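AxyAgu115A (Amphibacillus xylanus NBRC 15112, PDB 6NPS) probably hydrolyses glycosidic bonds as a family GH115 alpha-glucuronidase that removes glucuronic acid side groups from arabinoglucuronoxylan. Local coordinates at residues E95-Q100 with L127-E132. The protein carries 3 engineered substitutions. Numbering follows the deposited sequence.
Sequences EVFLFQ and LFHLSE
His129 packs against both Phe97 and Phe99 in an aromatic cluster that joins a helix to the face of a mixed four-stranded sheet, an example of how a strand presents every second residue to the helix packed on it. The axes of strand 97-100 and helix 127-132 come within 9.7 Å of each other, and no hydrogen bond links the two segments. The imidazole makes a T-shaped contact with Phe99: its CD2 edge is directed at the phenyl face, with the ring planes at 80° and the centroids 4.9 Å apart. Having CG anti to the backbone N (chi1 -174°) carries the Phe99 ring out beneath this edge. Phe97 meets the same histidine differently. Its CE1 lies over one imidazole face, while CZ reaches His129 CB at 3.7 Å; the planes are inclined at 49°, an oblique pairing. Tyr161, on strand 160-162, also meets the imidazole, at a shallow angle between the rings. The rim of Phe99 extends to the next helical residue, where CE1 is 4.0 Å from Leu130 CB, and Leu113 and Ile115 of strand 109-117 touch both side chains. Replacing Phe99 by an alanine is likely to open a gap at the imidazole edge and remove the phenyl rim that packs on Leu130 CB. Within the T-shaped pair, His129 CD2 sits 3.7 Å above the centre of the Phe99 ring.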
ATOM      1  N   GLU A  95     -23.245  56.020  -3.191  1.00 36.35           N
ATOM      2  CA  GLU A  95     -23.080  55.166  -4.366  1.00 36.04           C
ATOM      3  C   GLU A  95     -24.414  54.863  -5.053  1.00 37.15           C
ATOM      4  O   GLU A  95     -24.701  53.729  -5.427  1.00 36.17           O
ATOM      5  CB  GLU A  95     -22.344  53.879  -3.975  1.00 36.99           C
ATOM      6  CG  GLU A  95     -20.988  54.192  -3.323  1.00 41.26           C
ATOM      7  CD  GLU A  95     -20.136  52.965  -2.958  1.00 46.82           C
ATOM      8  OE1 GLU A  95     -20.659  51.840  -2.841  1.00 47.23           O
ATOM      9  OE2 GLU A  95     -18.916  53.150  -2.755  1.00 51.47           O
ATOM     10  N   VAL A  96     -25.232  55.898  -5.241  1.00 36.08           N
ATOM     11  CA  VAL A  96     -26.514  55.749  -5.924  1.00 34.58           C
ATOM     12  C   VAL A  96     -26.484  56.538  -7.240  1.00 36.75           C
ATOM     13  O   VAL A  96     -25.785  57.551  -7.353  1.00 36.53           O
ATOM     14  CB  VAL A  96     -27.642  56.263  -4.977  1.00 41.60           C
ATOM     15  CG1 VAL A  96     -28.835  56.761  -5.749  1.00 48.74           C
ATOM     16  CG2 VAL A  96     -28.047  55.167  -3.987  1.00 41.13           C
ATOM     17  N   PHE A  97     -27.304  56.143  -8.224  1.00 39.45           N
ATOM     18  CA  PHE A  97     -27.409  56.989  -9.409  1.00 34.46           C
ATOM     19  C   PHE A  97     -28.849  57.060  -9.889  1.00 36.78           C
ATOM     20  O   PHE A  97     -29.694  56.230  -9.540  1.00 37.75           O
ATOM     21  CB  PHE A  97     -26.485  56.501 -10.547  1.00 32.00           C
ATOM     22  CG  PHE A  97     -26.785  55.117 -11.000  1.00 35.23           C
ATOM     23  CD1 PHE A  97     -27.727  54.893 -11.995  1.00 33.73           C
ATOM     24  CD2 PHE A  97     -26.147  54.035 -10.423  1.00 33.85           C
ATOM     25  CE1 PHE A  97     -28.013  53.590 -12.418  1.00 36.23           C
ATOM     26  CE2 PHE A  97     -26.420  52.744 -10.838  1.00 38.81           C
ATOM     27  CZ  PHE A  97     -27.363  52.525 -11.839  1.00 38.46           C
ATOM     28  N   LEU A  98     -29.108  58.098 -10.670  1.00 39.75           N
ATOM     29  CA  LEU A  98     -30.341  58.290 -11.418  1.00 35.56           C
ATOM     30  C   LEU A  98     -30.024  58.067 -12.886  1.00 39.90           C
ATOM     31  O   LEU A  98     -29.005  58.556 -13.389  1.00 42.41           O
ATOM     32  CB  LEU A  98     -30.877  59.708 -11.195  1.00 40.70           C
ATOM     33  CG  LEU A  98     -31.966  60.236 -12.129  1.00 45.67           C
ATOM     34  CD1 LEU A  98     -33.331  59.586 -11.803  1.00 48.01           C
ATOM     35  CD2 LEU A  98     -32.040  61.751 -12.015  1.00 51.60           C
ATOM     36  N   PHE A  99     -30.891  57.315 -13.573  1.00 37.32           N
ATOM     37  CA  PHE A  99     -30.683  56.910 -14.961  1.00 33.36           C
ATOM     38  C   PHE A  99     -32.026  57.224 -15.618  1.00 39.15           C
ATOM     39  O   PHE A  99     -33.009  56.501 -15.409  1.00 44.10           O
ATOM     40  CB  PHE A  99     -30.306  55.422 -15.002  1.00 32.31           C
ATOM     41  CG  PHE A  99     -29.918  54.890 -16.351  1.00 34.77           C
ATOM     42  CD1 PHE A  99     -28.574  54.790 -16.709  1.00 38.23           C
ATOM     43  CD2 PHE A  99     -30.900  54.401 -17.220  1.00 39.85           C
ATOM     44  CE1 PHE A  99     -28.202  54.240 -17.939  1.00 39.28           C
ATOM     45  CE2 PHE A  99     -30.560  53.849 -18.465  1.00 42.73           C
ATOM     46  CZ  PHE A  99     -29.198  53.771 -18.825  1.00 46.41           C
ATOM     47  N   GLN A 100     -32.109  58.332 -16.352  1.00 36.79           N
ATOM     48  CA  GLN A 100     -33.416  58.837 -16.734  1.00 40.82           C
ATOM     49  C   GLN A 100     -33.356  59.461 -18.118  1.00 42.76           C
ATOM     50  O   GLN A 100     -32.439  60.235 -18.410  1.00 46.91           O
ATOM     51  CB  GLN A 100     -33.910  59.872 -15.713  1.00 40.06           C
ATOM     52  CG  GLN A 100     -35.293  60.364 -16.007  1.00 42.06           C
ATOM     53  CD  GLN A 100     -35.797  61.343 -14.963  1.00 44.81           C
ATOM     54  OE1 GLN A 100     -35.063  61.728 -14.056  1.00 47.28           O
ATOM     55  NE2 GLN A 100     -37.056  61.762 -15.100  1.00 47.29           N
ATOM     56  N   LEU A 127     -22.779  55.019 -15.240  1.00 34.79           N
ATOM     57  CA  LEU A 127     -22.143  54.859 -16.547  1.00 37.37           C
ATOM     58  C   LEU A 127     -22.073  53.391 -16.956  1.00 37.63           C
ATOM     59  O   LEU A 127     -22.489  53.020 -18.060  1.00 38.05           O
ATOM     60  CB  LEU A 127     -20.758  55.486 -16.520  1.00 29.90           C
ATOM     61  CG  LEU A 127     -20.854  57.011 -16.598  1.00 35.31           C
ATOM     62  CD1 LEU A 127     -19.517  57.641 -16.240  1.00 33.46           C
ATOM     63  CD2 LEU A 127     -21.329  57.521 -17.980  1.00 35.78           C
ATOM     64  N   PHE A 128     -21.602  52.525 -16.063  1.00 33.71           N
ATOM     65  CA  PHE A 128     -21.551  51.119 -16.428  1.00 33.54           C
ATOM     66  C   PHE A 128     -22.949  50.507 -16.528  1.00 35.49           C
ATOM     67  O   PHE A 128     -23.118  49.475 -17.186  1.00 37.01           O
ATOM     68  CB  PHE A 128     -20.693  50.369 -15.415  1.00 33.87           C
ATOM     69  CG  PHE A 128     -19.200  50.584 -15.597  1.00 34.18           C
ATOM     70  CD1 PHE A 128     -18.640  50.678 -16.877  1.00 33.18           C
ATOM     71  CD2 PHE A 128     -18.354  50.678 -14.490  1.00 31.63           C
ATOM     72  CE1 PHE A 128     -17.246  50.826 -17.051  1.00 31.99           C
ATOM     73  CE2 PHE A 128     -16.971  50.829 -14.655  1.00 32.85           C
ATOM     74  CZ  PHE A 128     -16.418  50.892 -15.940  1.00 31.44           C
ATOM     75  N   HIS A 129     -23.960  51.110 -15.900  1.00 36.16           N
ATOM     76  CA  HIS A 129     -25.334  50.661 -16.140  1.00 34.32           C
ATOM     77  C   HIS A 129     -25.715  50.862 -17.604  1.00 35.89           C
ATOM     78  O   HIS A 129     -26.377  50.006 -18.206  1.00 40.25           O
ATOM     79  CB  HIS A 129     -26.298  51.405 -15.212  1.00 36.69           C
ATOM     80  CG  HIS A 129     -27.659  50.796 -15.130  1.00 41.95           C
ATOM     81  ND1 HIS A 129     -27.928  49.657 -14.398  1.00 42.36           N
ATOM     82  CD2 HIS A 129     -28.842  51.189 -15.668  1.00 44.38           C
ATOM     83  CE1 HIS A 129     -29.217  49.376 -14.490  1.00 46.99           C
ATOM     84  NE2 HIS A 129     -29.791  50.282 -15.265  1.00 43.24           N
ATOM     85  N   LEU A 130     -25.288  51.977 -18.209  1.00 34.87           N
ATOM     86  CA  LEU A 130     -25.512  52.128 -19.647  1.00 36.10           C
ATOM     87  C   LEU A 130     -24.850  50.984 -20.404  1.00 37.74           C
ATOM     88  O   LEU A 130     -25.464  50.349 -21.276  1.00 35.65           O
ATOM     89  CB  LEU A 130     -24.975  53.480 -20.133  1.00 31.59           C
ATOM     90  CG  LEU A 130     -24.921  53.634 -21.666  1.00 36.59           C
ATOM     91  CD1 LEU A 130     -26.295  53.303 -22.348  1.00 38.83           C
ATOM     92  CD2 LEU A 130     -24.446  55.065 -22.067  1.00 36.17           C
ATOM     93  N   SER A 131     -23.597  50.684 -20.042  1.00 37.47           N
ATOM     94  CA  SER A 131     -22.862  49.564 -20.636  1.00 34.29           C
ATOM     95  C   SER A 131     -23.635  48.252 -20.525  1.00 32.35           C
ATOM     96  O   SER A 131     -23.754  47.491 -21.507  1.00 34.85           O
ATOM     97  CB  SER A 131     -21.507  49.483 -19.923  1.00 41.98           C
ATOM     98  OG  SER A 131     -20.528  48.978 -20.786  1.00 59.39           O
ATOM     99  N   GLU A 132     -24.232  48.024 -19.355  1.00 35.10           N
ATOM    100  CA  GLU A 132     -25.038  46.826 -19.110  1.00 42.71           C
ATOM    101  C   GLU A 132     -26.279  46.760 -20.011  1.00 39.56           C
ATOM    102  O   GLU A 132     -26.596  45.700 -20.552  1.00 36.97           O
ATOM    103  CB  GLU A 132     -25.453  46.753 -17.639  1.00 58.38           C
ATOM    104  CG  GLU A 132     -26.316  45.549 -17.297  1.00 80.33           C
ATOM    105  CD  GLU A 132     -26.781  45.556 -15.854  1.00 97.69           C
ATOM    106  OE1 GLU A 132     -26.088  46.159 -15.008  1.00102.16           O
ATOM    107  OE2 GLU A 132     -27.839  44.958 -15.566  1.00103.97           O
TER